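Local coordinates for protein extracellular invertase (Aspergillus kawachii, PDB 5XHA) that probably hydrolyses sucrose and related beta-fructofuranosides outside the cell, releasing fructose, at residues Arg374-Leu379 / Leu414-Ala419; Gly522-Phe527 / Gly557-Ser562. All coordinates share one frame; numbering follows the deposited sequence.

Contact 1. Residues Arg374-Leu379 / Leu414-Ala419; sequences RELRVL and LGISIA. With FRU (beta-D-fructofuranose), chain E.
E375 and S417 face each other as a hydrogen-bonded pair where strands 366-385 and 408-418 run antiparallel in the five-bladed beta-propeller module of the family 32 fold. Four backbone bonds hold the strands together. E375 N gives to S417 O and E375 O takes S417 N; two residues on, R377 N gives to G415 O, and G415 N reaches R377 O in a short 2.6 Å bond. Between these pairs the L376 CA-H leans on G415 O, with L376 CA 3.4 Å from G415 O.

The apolar contacts lie mainly on the face carrying L376 and I416. These two chains run alongside each other in the same direction, with L376 CD2 4.1 Å from I416 CG1, and L312 touches both. The extended chain of R374 crosses I416, putting CD against CG2, while its guanidinium runs on to D313, E552 and Y554.

The face with E375, S417 and R377 is more polar. E375 has CG anti to its carbonyl carbon (chi1 -71°) and extends past A419, with E375 CG 3.9 Å from A419 CB; salt bridges to R341 and R420 hold the two carboxylate oxygens. A water links the strands here, donating to E375 O and bonding S417 OG. At the end of strand 408-418, I418 N gives a weak but nearly straight bond, 3.4 Å long, to O4 of a bound fructose.

Contact 2. Residues Gly522-Phe527 / Gly557-Ser562; sequences GKLRLF and GRFALS. With FRU (beta-D-fructofuranose), chain E.
With chi1 at 67°, R558 sets CG between its backbone N and carbonyl carbon, and from there the chain stretches out straight to NE, laying the guanidinium beside R525 and F527. F559 instead turns its ring anti to the backbone N (chi1 174°), against G522, K523 and L524.

The guanidinium meets R525 O near its own plane. R558 NH2 stands 2.5 Å from R525 O, suspiciously short for a bond that is also bent and weak, so its detail is doubtful; the main partner of this group is E538, salt-bridged to NH1. F527 CE2 lies over one face of the guanidinium, 3.7 Å from R558 NH2, but the two planes are 47° apart and do not form a parallel stack. F527 also meets W397 edge-to-face. L524 lies across the R558 chain, roughly perpendicular to it, and L524 CD1 touches both R558 NE and F559 CB, 4.0 Å from each.

Further along the strand, the F559 ring presents its edge to the backbone: F559 CE2 lies 3.3 Å from K523 O and 3.7 Å from G522 C. L561 adds its CD2 against G522 N.

R558 and F559 both face A555, forming a classic beta bulge where strand 559-564 pairs with 550-555. The contact thus joins the two sheets of the beta-sandwich that follows the propeller: F559 and L561 reach across to strand 497-501, which pairs with 520-523, while R558 also packs on strand 366-385.

Contacts 1 and 2 have centres about 13 Å apart and meet directly, tying the sheet of strand 366-385 to the C-terminal sheet of strand 559-564. I416 N probably bonds to G557 O at 2.8 Å, and at the other end R374 NH2 lies 3.2 Å from S562 OG, also a probable hydrogen bond. L379 CD2 packs on G557 O, and R374 NH1 on A560 CB. The same fructose molecule touches both: G557 N of contact 2 bonds fructose O6 at 2.9 Å, while contact 1 reaches its O4 less firmly. The sugar therefore sits at the seam between the two contacts.

Contact 1. Residues Arg374-Leu379 / Leu414-Ala419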
loop_
_atom_site.group_PDB
_atom_site.type_symbol
_atom_site.label_atom_id
_atom_site.label_comp_id
_atom_site.label_asym_id
_atom_site.label_seq_id
_atom_site.Cartn_x
_atom_site.Cartn_y
_atom_site.Cartn_z
ATOM N N ARG A 374 -1.378 30.495 -19.028
ATOM C CA ARG A 374 -2.024 31.687 -18.475
ATOM C C ARG A 374 -1.323 32.163 -17.197
ATOM O O ARG A 374 -0.992 31.352 -16.333
ATOM C CB ARG A 374 -3.506 31.404 -18.222
ATOM C CG ARG A 374 -4.280 31.252 -19.511
ATOM C CD ARG A 374 -5.669 30.706 -19.310
ATOM N NE ARG A 374 -6.323 30.501 -20.594
ATOM C CZ ARG A 374 -7.560 30.042 -20.747
ATOM N NH1 ARG A 374 -8.300 29.731 -19.687
ATOM N NH2 ARG A 374 -8.056 29.886 -21.970
ATOM N N GLU A 375 -1.070 33.472 -17.108
ATOM C CA GLU A 375 -0.579 34.095 -15.872
ATOM C C GLU A 375 -1.765 34.361 -14.975
ATOM O O GLU A 375 -2.764 34.916 -15.423
ATOM C CB GLU A 375 0.137 35.427 -16.160
ATOM C CG GLU A 375 1.472 35.250 -16.851
ATOM C CD GLU A 375 2.185 36.549 -17.139
ATOM O OE1 GLU A 375 1.895 37.535 -16.452
ATOM O OE2 GLU A 375 3.062 36.571 -18.017
ATOM N N LEU A 376 -1.669 33.944 -13.716
ATOM C CA LEU A 376 -2.697 34.261 -12.739
ATOM C C LEU A 376 -2.154 35.337 -11.803
ATOM O O LEU A 376 -0.957 35.317 -11.446
ATOM C CB LEU A 376 -3.115 33.014 -11.967
ATOM C CG LEU A 376 -3.675 31.853 -12.787
ATOM C CD1 LEU A 376 -4.327 30.828 -11.863
ATOM C CD2 LEU A 376 -4.656 32.281 -13.874
ATOM N N ARG A 377 -3.013 36.295 -11.453
ATOM C CA ARG A 377 -2.651 37.349 -10.495
ATOM C C ARG A 377 -3.904 37.930 -9.860
ATOM O O ARG A 377 -5.010 37.674 -10.336
ATOM C CB ARG A 377 -1.836 38.438 -11.189
ATOM C CG ARG A 377 -2.641 39.330 -12.130
ATOM C CD ARG A 377 -1.749 40.279 -12.913
ATOM N NE ARG A 377 -2.524 41.274 -13.651
ATOM C CZ ARG A 377 -3.101 42.365 -13.118
ATOM N NH1 ARG A 377 -3.027 42.642 -11.803
ATOM N NH2 ARG A 377 -3.772 43.196 -13.918
ATOM N N VAL A 378 -3.740 38.696 -8.781
ATOM C CA VAL A 378 -4.862 39.417 -8.184
ATOM C C VAL A 378 -5.160 40.625 -9.076
ATOM O O VAL A 378 -4.280 41.429 -9.364
ATOM C CB VAL A 378 -4.567 39.900 -6.740
ATOM C CG1 VAL A 378 -5.774 40.615 -6.159
ATOM C CG2 VAL A 378 -4.181 38.741 -5.834
ATOM N N LEU A 379 -6.399 40.734 -9.537
ATOM C CA LEU A 379 -6.798 41.849 -10.383
ATOM C C LEU A 379 -7.714 42.784 -9.602
ATOM O O LEU A 379 -8.660 42.323 -8.953
ATOM C CB LEU A 379 -7.531 41.342 -11.620
ATOM C CG LEU A 379 -8.116 42.399 -12.558
ATOM C CD1 LEU A 379 -7.021 43.248 -13.188
ATOM C CD2 LEU A 379 -8.957 41.739 -13.634
ATOM N N LEU A 414 -9.781 37.421 -9.578
ATOM C CA LEU A 414 -8.637 36.730 -10.165
ATOM C C LEU A 414 -8.414 37.239 -11.573
ATOM O O LEU A 414 -9.318 37.179 -12.420
ATOM C CB LEU A 414 -8.844 35.215 -10.215
ATOM C CG LEU A 414 -7.653 34.423 -10.774
ATOM C CD1 LEU A 414 -6.476 34.448 -9.815
ATOM C CD2 LEU A 414 -8.049 32.982 -11.047
ATOM N N GLY A 415 -7.207 37.728 -11.809
ATOM C CA GLY A 415 -6.756 38.095 -13.142
ATOM C C GLY A 415 -6.263 36.866 -13.892
ATOM O O GLY A 415 -5.465 36.085 -13.356
ATOM N N ILE A 416 -6.765 36.709 -15.119
ATOM C CA ILE A 416 -6.433 35.612 -16.029
ATOM C C ILE A 416 -6.026 36.244 -17.358
ATOM O O ILE A 416 -6.840 36.892 -18.013
ATOM C CB ILE A 416 -7.662 34.698 -16.288
ATOM C CG1 ILE A 416 -8.198 34.111 -14.983
ATOM C CG2 ILE A 416 -7.320 33.552 -17.242
ATOM C CD1 ILE A 416 -9.598 33.566 -15.117
ATOM N N SER A 417 -4.776 36.058 -17.766
ATOM C CA SER A 417 -4.324 36.565 -19.052
ATOM C C SER A 417 -3.339 35.602 -19.716
ATOM O O SER A 417 -2.777 34.717 -19.068
ATOM C CB SER A 417 -3.687 37.932 -18.871
ATOM O OG SER A 417 -2.588 37.803 -18.025
ATOM N N ILE A 418 -3.147 35.773 -21.020
ATOM C CA ILE A 418 -2.232 34.947 -21.762
ATOM C C ILE A 418 -0.845 35.279 -21.248
ATOM O O ILE A 418 -0.531 36.442 -21.061
ATOM C CB ILE A 418 -2.315 35.242 -23.265
ATOM C CG1 ILE A 418 -3.744 35.020 -23.769
ATOM C CG2 ILE A 418 -1.315 34.379 -24.030
ATOM C CD1 ILE A 418 -3.955 35.439 -25.202
ATOM N N ALA A 419 -0.006 34.282 -21.009
ATOM C CA ALA A 419 1.320 34.576 -20.499
ATOM C C ALA A 419 2.051 35.508 -21.469
ATOM O O ALA A 419 1.917 35.394 -22.694
ATOM C CB ALA A 419 2.105 33.302 -20.216
HETATM C C1 FRU E . -5.399 42.640 -24.180
HETATM C C2 FRU E . -5.013 41.742 -22.993
HETATM C C3 FRU E . -4.431 40.364 -23.368
HETATM C C4 FRU E . -5.052 39.458 -22.318
HETATM C C5 FRU E . -6.448 40.062 -22.205
HETATM C C6 FRU E . -7.138 39.736 -20.877
HETATM O O1 FRU E . -4.266 43.245 -24.818
HETATM O O2 FRU E . -4.110 42.413 -22.087
HETATM O O3 FRU E . -2.995 40.292 -23.318
HETATM O O4 FRU E . -5.046 38.055 -22.632
HETATM O O5 FRU E . -6.258 41.475 -22.339
HETATM O O6 FRU E . -8.564 39.536 -21.059
HETATM O O HOH W 1 -3.115 37.814 -15.136
#

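Contact 2. Residues Gly522-Phe527 / Gly557-Ser562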
loop_
_atom_site.group_PDB
_atom_site.type_symbol
_atom_site.label_atom_id
_atom_site.label_comp_id
_atom_site.label_asym_id
_atom_site.label_seq_id
_atom_site.Cartn_x
_atom_site.Cartn_y
_atom_site.Cartn_z
ATOM N N GLY A 522 -20.188 31.509 -21.049
ATOM C CA GLY A 522 -19.658 31.868 -19.741
ATOM C C GLY A 522 -20.261 33.164 -19.218
ATOM O O GLY A 522 -20.555 34.069 -19.989
ATOM N N LYS A 523 -20.463 33.244 -17.908
ATOM C CA LYS A 523 -20.975 34.457 -17.278
ATOM C C LYS A 523 -19.903 35.522 -17.214
ATOM O O LYS A 523 -18.758 35.241 -16.866
ATOM C CB LYS A 523 -21.465 34.172 -15.856
ATOM C CG LYS A 523 -22.618 33.184 -15.788
ATOM C CD LYS A 523 -23.930 33.787 -16.287
ATOM C CE LYS A 523 -24.520 34.770 -15.289
ATOM N NZ LYS A 523 -25.980 34.921 -15.552
ATOM N N LEU A 524 -20.281 36.749 -17.564
ATOM C CA LEU A 524 -19.413 37.904 -17.397
ATOM C C LEU A 524 -20.265 39.143 -17.093
ATOM O O LEU A 524 -21.123 39.510 -17.900
ATOM C CB LEU A 524 -18.586 38.146 -18.657
ATOM C CG LEU A 524 -17.716 39.405 -18.601
ATOM C CD1 LEU A 524 -16.569 39.237 -17.622
ATOM C CD2 LEU A 524 -17.196 39.761 -19.973
ATOM N N ARG A 525 -20.023 39.762 -15.933
ATOM C CA ARG A 525 -20.689 41.009 -15.542
ATOM C C ARG A 525 -19.852 42.178 -15.989
ATOM O O ARG A 525 -18.665 42.240 -15.690
ATOM C CB ARG A 525 -20.885 41.091 -14.024
ATOM C CG ARG A 525 -21.398 42.454 -13.522
ATOM C CD ARG A 525 -22.172 42.321 -12.216
ATOM N NE ARG A 525 -23.430 41.618 -12.428
ATOM C CZ ARG A 525 -24.227 41.168 -11.458
ATOM N NH1 ARG A 525 -23.928 41.349 -10.177
ATOM N NH2 ARG A 525 -25.342 40.536 -11.776
ATOM N N LEU A 526 -20.468 43.095 -16.728
ATOM C CA LEU A 526 -19.860 44.398 -17.006
ATOM C C LEU A 526 -20.451 45.379 -15.989
ATOM O O LEU A 526 -21.672 45.609 -15.965
ATOM C CB LEU A 526 -20.162 44.839 -18.435
ATOM C CG LEU A 526 -19.586 43.918 -19.509
ATOM C CD1 LEU A 526 -20.217 44.220 -20.856
ATOM C CD2 LEU A 526 -18.064 44.045 -19.547
ATOM N N PHE A 527 -19.602 45.922 -15.127
ATOM C CA PHE A 527 -20.090 46.761 -14.027
ATOM C C PHE A 527 -20.424 48.174 -14.497
ATOM O O PHE A 527 -20.112 48.562 -15.633
ATOM C CB PHE A 527 -19.061 46.814 -12.905
ATOM C CG PHE A 527 -18.799 45.479 -12.271
ATOM C CD1 PHE A 527 -19.661 44.976 -11.292
ATOM C CD2 PHE A 527 -17.700 44.716 -12.657
ATOM C CE1 PHE A 527 -19.429 43.734 -10.712
ATOM C CE2 PHE A 527 -17.466 43.477 -12.082
ATOM C CZ PHE A 527 -18.321 42.991 -11.106
ATOM N N GLY A 557 -9.441 40.911 -18.688
ATOM C CA GLY A 557 -8.408 40.377 -17.801
ATOM C C GLY A 557 -8.900 39.404 -16.746
ATOM O O GLY A 557 -8.163 39.078 -15.822
ATOM N N ARG A 558 -10.133 38.931 -16.867
ATOM C CA ARG A 558 -10.712 38.127 -15.809
ATOM C C ARG A 558 -11.647 37.040 -16.317
ATOM O O ARG A 558 -12.383 36.463 -15.545
ATOM C CB ARG A 558 -11.454 39.037 -14.825
ATOM C CG ARG A 558 -12.696 39.711 -15.387
ATOM C CD ARG A 558 -13.259 40.707 -14.387
ATOM N NE ARG A 558 -14.598 41.152 -14.773
ATOM C CZ ARG A 558 -14.929 42.380 -15.167
ATOM N NH1 ARG A 558 -14.028 43.350 -15.239
ATOM N NH2 ARG A 558 -16.184 42.641 -15.489
ATOM N N PHE A 559 -11.596 36.730 -17.599
ATOM C CA PHE A 559 -12.552 35.802 -18.161
ATOM C C PHE A 559 -11.909 35.043 -19.299
ATOM O O PHE A 559 -11.190 35.627 -20.094
ATOM C CB PHE A 559 -13.776 36.567 -18.664
ATOM C CG PHE A 559 -14.770 35.721 -19.394
ATOM C CD1 PHE A 559 -14.632 35.484 -20.754
ATOM C CD2 PHE A 559 -15.856 35.181 -18.730
ATOM C CE1 PHE A 559 -15.539 34.714 -21.434
ATOM C CE2 PHE A 559 -16.780 34.423 -19.409
ATOM C CZ PHE A 559 -16.627 34.196 -20.767
ATOM N N ALA A 560 -12.166 33.740 -19.350
ATOM C CA ALA A 560 -11.774 32.927 -20.487
ATOM C C ALA A 560 -12.789 31.830 -20.755
ATOM O O ALA A 560 -13.288 31.193 -19.829
ATOM C CB ALA A 560 -10.394 32.326 -20.275
ATOM N N LEU A 561 -13.076 31.640 -22.041
ATOM C CA LEU A 561 -13.973 30.601 -22.546
ATOM C C LEU A 561 -13.350 29.995 -23.804
ATOM O O LEU A 561 -13.071 30.714 -24.782
ATOM C CB LEU A 561 -15.330 31.209 -22.887
ATOM C CG LEU A 561 -16.337 30.349 -23.662
ATOM C CD1 LEU A 561 -16.686 29.092 -22.893
ATOM C CD2 LEU A 561 -17.600 31.151 -23.944
ATOM N N SER A 562 -13.138 28.686 -23.790
ATOM C CA SER A 562 -12.408 28.020 -24.852
ATOM C C SER A 562 -13.153 26.815 -25.384
ATOM O O SER A 562 -13.819 26.120 -24.636
ATOM C CB SER A 562 -11.043 27.594 -24.328
ATOM O OG SER A 562 -10.335 28.718 -23.882
HETATM C C1 FRU E . -5.399 42.640 -24.180
HETATM C C2 FRU E . -5.013 41.742 -22.993
HETATM C C3 FRU E . -4.431 40.364 -23.368
HETATM C C4 FRU E . -5.052 39.458 -22.318
HETATM C C5 FRU E . -6.448 40.062 -22.205
HETATM C C6 FRU E . -7.138 39.736 -20.877
HETATM O O1 FRU E . -4.266 43.245 -24.818
HETATM O O2 FRU E . -4.110 42.413 -22.087
HETATM O O3 FRU E . -2.995 40.292 -23.318
HETATM O O4 FRU E . -5.046 38.055 -22.632
HETATM O O5 FRU E . -6.258 41.475 -22.339
HETATM O O6 FRU E . -8.564 39.536 -21.059
#